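Local coordinates for protein ESXA (Geobacillus thermodenitrificans, PDB 3ZBH) that is of unknown function but, as a WXG100 (ESAT-6-like) protein, is probably a substrate exported by a type VII secretion system, at residues L14-S25 and L72-A83. Sequence-based numbering, arbitrary orientation.
Sequences LRGVARQYNVES and LNEVGQQLHNSA. With ACT (acetate ion), chain N; PO4 (phosphate ion), chain J; ACT (acetate ion), chain I.
Tyr-21 lies as a knob among Leu-72, Val-75, Gly-76 and Leu-79. Val-75 CG1 stands over the centre of its ring, 3.5 Å from the centroid in a CH-pi contact, while Leu-72 CD2 meets the ring edge, 3.6 Å from Tyr-21 CD1. The Tyr-21 OH donates to the OXT of an acetate, probably from the crystallisation liquor, 2.6 Å away, and Ser-39 of the second subunit packs against Tyr-21. Were the ring cut back to an alanine, Val-75 CG1 would lose the face it rests on and a gap would probably open between Leu-72 and Leu-79. The reciprocal knob is Leu-79, set among Leu-14, Val-17, Ala-18 and Tyr-21. Ala-18 CB stands over the face of the His-80 ring, 3.6 Å from its centroid, a second CH-pi contact. With CG held beside the backbone N (chi1 -85°), that ring lies across Ala-18, and its NE2 shares the OXT of a second acetate with Arg-19 NH1. At the polar margin Asn-22 ND2 gives a weak hydrogen bond to Asn-73 OD1 (3.1 Å), and water links Asn-22 OD1 to His-80 ND1. Gly-76 permits the close approach, its CA 4.3 Å from that of Ala-18; a CB there would clash with Asn-22 ND2. The two segments run nearly antiparallel (159°), their axes 7.8 Å apart at closest approach; such an antiparallel two-helix hairpin is the fold characteristic of WXG100 proteins, here paired with a second copy.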
loop_
_atom_site.group_PDB
_atom_site.type_symbol
_atom_site.label_atom_id
_atom_site.label_comp_id
_atom_site.label_asym_id
_atom_site.label_seq_id
_atom_site.Cartn_x
_atom_site.Cartn_y
_atom_site.Cartn_z
ATOM N N LEU B 14 -12.990 -17.194 -9.146
ATOM C CA LEU B 14 -12.947 -15.827 -9.670
ATOM C C LEU B 14 -13.494 -14.795 -8.688
ATOM O O LEU B 14 -12.937 -13.708 -8.559
ATOM C CB LEU B 14 -13.723 -15.737 -10.988
ATOM C CG LEU B 14 -12.849 -16.001 -12.241
ATOM C CD1 LEU B 14 -12.200 -17.363 -12.211
ATOM C CD2 LEU B 14 -13.678 -15.881 -13.517
ATOM N N ARG B 15 -14.609 -15.121 -8.037
ATOM C CA ARG B 15 -15.173 -14.210 -7.028
ATOM C C ARG B 15 -14.247 -14.036 -5.836
ATOM O O ARG B 15 -14.149 -12.946 -5.274
ATOM C CB ARG B 15 -16.534 -14.695 -6.559
ATOM C CG ARG B 15 -17.567 -14.571 -7.650
ATOM C CD ARG B 15 -18.892 -15.221 -7.310
ATOM N NE ARG B 15 -19.810 -14.917 -8.414
ATOM C CZ ARG B 15 -20.643 -15.793 -8.963
ATOM N NH1 ARG B 15 -20.689 -17.042 -8.509
ATOM N NH2 ARG B 15 -21.422 -15.404 -9.956
ATOM N N GLY B 16 -13.633 -15.134 -5.414
ATOM C CA GLY B 16 -12.580 -15.087 -4.382
ATOM C C GLY B 16 -11.473 -14.089 -4.708
ATOM O O GLY B 16 -11.048 -13.289 -3.857
ATOM N N VAL B 17 -10.974 -14.157 -5.933
ATOM C CA VAL B 17 -9.927 -13.255 -6.363
ATOM C C VAL B 17 -10.465 -11.822 -6.533
ATOM O O VAL B 17 -9.772 -10.866 -6.191
ATOM C CB VAL B 17 -9.220 -13.756 -7.644
ATOM C CG1 VAL B 17 -8.146 -12.758 -8.031
ATOM C CG2 VAL B 17 -8.574 -15.130 -7.362
ATOM N N ALA B 18 -11.698 -11.693 -7.012
ATOM C CA ALA B 18 -12.322 -10.362 -7.110
ATOM C C ALA B 18 -12.373 -9.698 -5.727
ATOM O O ALA B 18 -12.074 -8.520 -5.584
ATOM C CB ALA B 18 -13.719 -10.479 -7.664
ATOM N N ARG B 19 -12.740 -10.473 -4.715
ATOM C CA ARG B 19 -12.818 -9.923 -3.351
ATOM C C ARG B 19 -11.466 -9.477 -2.828
ATOM O O ARG B 19 -11.366 -8.460 -2.157
ATOM C CB ARG B 19 -13.502 -10.898 -2.398
ATOM C CG ARG B 19 -15.035 -10.884 -2.530
ATOM C CD ARG B 19 -15.727 -11.609 -1.365
ATOM N NE ARG B 19 -15.303 -13.016 -1.278
ATOM C CZ ARG B 19 -15.844 -14.020 -1.968
ATOM N NH1 ARG B 19 -16.855 -13.805 -2.806
ATOM N NH2 ARG B 19 -15.373 -15.244 -1.814
ATOM N N GLN B 20 -10.407 -10.191 -3.172
ATOM C CA GLN B 20 -9.046 -9.769 -2.820
ATOM C C GLN B 20 -8.696 -8.437 -3.446
ATOM O O GLN B 20 -8.129 -7.550 -2.779
ATOM C CB GLN B 20 -8.023 -10.789 -3.285
ATOM C CG GLN B 20 -8.111 -12.148 -2.624
ATOM C CD GLN B 20 -6.921 -12.976 -3.031
ATOM O OE1 GLN B 20 -5.888 -12.959 -2.361
ATOM N NE2 GLN B 20 -7.024 -13.637 -4.170
ATOM N N TYR B 21 -8.982 -8.290 -4.738
ATOM C CA TYR B 21 -8.748 -6.999 -5.391
ATOM C C TYR B 21 -9.516 -5.831 -4.720
ATOM O O TYR B 21 -8.945 -4.736 -4.506
ATOM C CB TYR B 21 -9.049 -7.097 -6.894
ATOM C CG TYR B 21 -7.848 -7.641 -7.642
ATOM C CD1 TYR B 21 -6.825 -6.797 -8.031
ATOM C CD2 TYR B 21 -7.714 -9.013 -7.903
ATOM C CE1 TYR B 21 -5.706 -7.280 -8.687
ATOM C CE2 TYR B 21 -6.606 -9.504 -8.574
ATOM C CZ TYR B 21 -5.617 -8.632 -8.965
ATOM O OH TYR B 21 -4.497 -9.098 -9.596
ATOM N N ASN B 22 -10.782 -6.060 -4.369
ATOM C CA ASN B 22 -11.540 -4.986 -3.682
ATOM C C ASN B 22 -11.046 -4.730 -2.272
ATOM O O ASN B 22 -10.965 -3.586 -1.837
ATOM C CB ASN B 22 -13.036 -5.262 -3.669
ATOM C CG ASN B 22 -13.636 -5.267 -5.054
ATOM O OD1 ASN B 22 -14.515 -6.072 -5.332
ATOM N ND2 ASN B 22 -13.164 -4.390 -5.931
ATOM N N VAL B 23 -10.683 -5.793 -1.562
ATOM C CA VAL B 23 -10.036 -5.623 -0.269
ATOM C C VAL B 23 -8.735 -4.813 -0.389
ATOM O O VAL B 23 -8.487 -3.866 0.390
ATOM C CB VAL B 23 -9.760 -7.006 0.409
ATOM C CG1 VAL B 23 -8.786 -6.860 1.575
ATOM C CG2 VAL B 23 -11.070 -7.661 0.835
ATOM N N GLU B 24 -7.879 -5.169 -1.336
ATOM C CA GLU B 24 -6.605 -4.463 -1.435
ATOM C C GLU B 24 -6.801 -3.014 -1.887
ATOM O O GLU B 24 -6.054 -2.138 -1.464
ATOM C CB GLU B 24 -5.566 -5.228 -2.288
ATOM C CG GLU B 24 -5.161 -6.616 -1.762
ATOM C CD GLU B 24 -4.707 -6.659 -0.287
ATOM O OE1 GLU B 24 -4.416 -5.614 0.345
ATOM O OE2 GLU B 24 -4.647 -7.770 0.272
ATOM N N SER B 25 -7.835 -2.735 -2.690
ATOM C CA SER B 25 -8.125 -1.355 -3.021
ATOM C C SER B 25 -8.422 -0.555 -1.721
ATOM O O SER B 25 -7.888 0.542 -1.549
ATOM C CB SER B 25 -9.309 -1.224 -3.975
ATOM O OG SER B 25 -9.592 0.159 -4.158
ATOM N N LEU B 72 -7.183 -1.624 -8.986
ATOM C CA LEU B 72 -7.580 -2.808 -8.251
ATOM C C LEU B 72 -9.100 -2.933 -8.212
ATOM O O LEU B 72 -9.623 -4.009 -8.334
ATOM C CB LEU B 72 -7.028 -2.792 -6.817
ATOM C CG LEU B 72 -5.479 -2.739 -6.691
ATOM C CD1 LEU B 72 -5.082 -2.456 -5.249
ATOM C CD2 LEU B 72 -4.736 -3.955 -7.260
ATOM N N ASN B 73 -9.809 -1.819 -8.026
ATOM C CA ASN B 73 -11.294 -1.901 -8.091
ATOM C C ASN B 73 -11.840 -2.256 -9.480
ATOM O O ASN B 73 -12.850 -2.952 -9.592
ATOM C CB ASN B 73 -11.908 -0.579 -7.647
ATOM C CG ASN B 73 -12.001 -0.464 -6.148
ATOM O OD1 ASN B 73 -12.445 -1.388 -5.450
ATOM N ND2 ASN B 73 -11.581 0.659 -5.636
ATOM N N GLU B 74 -11.223 -1.720 -10.528
ATOM C CA GLU B 74 -11.648 -2.042 -11.902
ATOM C C GLU B 74 -11.432 -3.533 -12.175
ATOM O O GLU B 74 -12.293 -4.186 -12.760
ATOM C CB GLU B 74 -10.879 -1.212 -12.933
ATOM C CG GLU B 74 -11.308 0.241 -12.884
ATOM C CD GLU B 74 -10.617 1.141 -13.884
ATOM O OE1 GLU B 74 -9.448 0.891 -14.285
ATOM O OE2 GLU B 74 -11.255 2.153 -14.219
ATOM N N VAL B 75 -10.280 -4.058 -11.754
ATOM C CA VAL B 75 -10.023 -5.517 -11.847
ATOM C C VAL B 75 -11.051 -6.301 -11.038
ATOM O O VAL B 75 -11.594 -7.289 -11.508
ATOM C CB VAL B 75 -8.579 -5.876 -11.387
ATOM C CG1 VAL B 75 -8.389 -7.415 -11.312
ATOM C CG2 VAL B 75 -7.548 -5.274 -12.345
ATOM N N GLY B 76 -11.328 -5.850 -9.806
ATOM C CA GLY B 76 -12.303 -6.538 -8.984
ATOM C C GLY B 76 -13.644 -6.600 -9.680
ATOM O O GLY B 76 -14.321 -7.635 -9.677
ATOM N N GLN B 77 -14.034 -5.472 -10.274
ATOM C CA GLN B 77 -15.325 -5.425 -10.923
ATOM C C GLN B 77 -15.366 -6.371 -12.149
ATOM O O GLN B 77 -16.363 -7.084 -12.362
ATOM C CB GLN B 77 -15.674 -3.994 -11.347
ATOM C CG GLN B 77 -17.023 -3.919 -12.081
ATOM C CD GLN B 77 -18.158 -4.366 -11.189
ATOM O OE1 GLN B 77 -18.416 -3.729 -10.166
ATOM N NE2 GLN B 77 -18.825 -5.472 -11.539
ATOM N N GLN B 78 -14.324 -6.348 -12.964
ATOM C CA GLN B 78 -14.293 -7.201 -14.187
ATOM C C GLN B 78 -14.214 -8.704 -13.854
ATOM O O GLN B 78 -14.726 -9.542 -14.607
ATOM C CB GLN B 78 -13.121 -6.802 -15.091
ATOM C CG GLN B 78 -13.299 -5.464 -15.827
ATOM C CD GLN B 78 -14.658 -5.303 -16.544
ATOM O OE1 GLN B 78 -15.147 -4.184 -16.657
ATOM N NE2 GLN B 78 -15.276 -6.410 -17.003
ATOM N N LEU B 79 -13.566 -9.039 -12.739
ATOM C CA LEU B 79 -13.558 -10.432 -12.233
ATOM C C LEU B 79 -14.922 -10.920 -11.776
ATOM O O LEU B 79 -15.308 -12.058 -12.021
ATOM C CB LEU B 79 -12.552 -10.602 -11.094
ATOM C CG LEU B 79 -11.082 -10.655 -11.557
ATOM C CD1 LEU B 79 -10.132 -10.488 -10.387
ATOM C CD2 LEU B 79 -10.811 -11.971 -12.285
ATOM N N HIS B 80 -15.648 -10.060 -11.078
ATOM C CA HIS B 80 -17.029 -10.367 -10.764
ATOM C C HIS B 80 -17.838 -10.552 -12.025
ATOM O O HIS B 80 -18.647 -11.470 -12.092
ATOM C CB HIS B 80 -17.655 -9.276 -9.894
ATOM C CG HIS B 80 -17.389 -9.460 -8.421
ATOM N ND1 HIS B 80 -16.770 -8.534 -7.684
ATOM C CD2 HIS B 80 -17.688 -10.512 -7.560
ATOM C CE1 HIS B 80 -16.687 -8.951 -6.404
ATOM N NE2 HIS B 80 -17.243 -10.162 -6.332
ATOM N N ASN B 81 -17.651 -9.684 -13.011
ATOM C CA ASN B 81 -18.379 -9.844 -14.289
ATOM C C ASN B 81 -18.035 -11.178 -14.952
ATOM O O ASN B 81 -18.923 -11.868 -15.459
ATOM C CB ASN B 81 -18.054 -8.720 -15.287
ATOM C CG ASN B 81 -18.647 -7.394 -14.885
ATOM O OD1 ASN B 81 -19.463 -7.327 -13.979
ATOM N ND2 ASN B 81 -18.204 -6.329 -15.526
ATOM N N SER B 82 -16.743 -11.514 -14.952
ATOM C CA SER B 82 -16.295 -12.768 -15.590
ATOM C C SER B 82 -16.819 -13.971 -14.827
ATOM O O SER B 82 -17.109 -14.974 -15.405
ATOM C CB SER B 82 -14.751 -12.875 -15.645
ATOM O OG SER B 82 -14.220 -12.069 -16.648
ATOM N N ALA B 83 -16.911 -13.870 -13.507
ATOM C CA ALA B 83 -17.402 -14.980 -12.722
ATOM C C ALA B 83 -18.888 -15.268 -13.058
ATOM O O ALA B 83 -19.275 -16.424 -13.187
ATOM C CB ALA B 83 -17.184 -14.722 -11.226
HETATM C C ACT N . -19.367 -11.510 -4.303
HETATM O O ACT N . -19.960 -12.175 -5.185
HETATM O OXT ACT N . -18.161 -11.719 -4.014
HETATM C CH3 ACT N . -20.107 -10.419 -3.581
HETATM P P PO4 J . -3.981 -15.339 -4.705
HETATM O O1 PO4 J . -4.887 -14.463 -5.549
HETATM O O2 PO4 J . -2.966 -16.025 -5.581
HETATM O O3 PO4 J . -4.835 -16.384 -4.026
HETATM O O4 PO4 J . -3.240 -14.488 -3.692
HETATM C C ACT I . -2.686 -6.873 -11.766
HETATM O O ACT I . -1.785 -7.180 -12.575
HETATM O OXT ACT I . -2.777 -7.444 -10.650
HETATM C CH3 ACT I . -3.651 -5.781 -12.152
HETATM O O HOH W 1 -19.789 -12.263 -9.532
HETATM O O HOH W 2 -12.677 -1.499 -2.478
HETATM O O HOH W 3 -14.767 -3.283 -7.693
HETATM O O HOH W 4 -16.487 -5.545 -7.492
#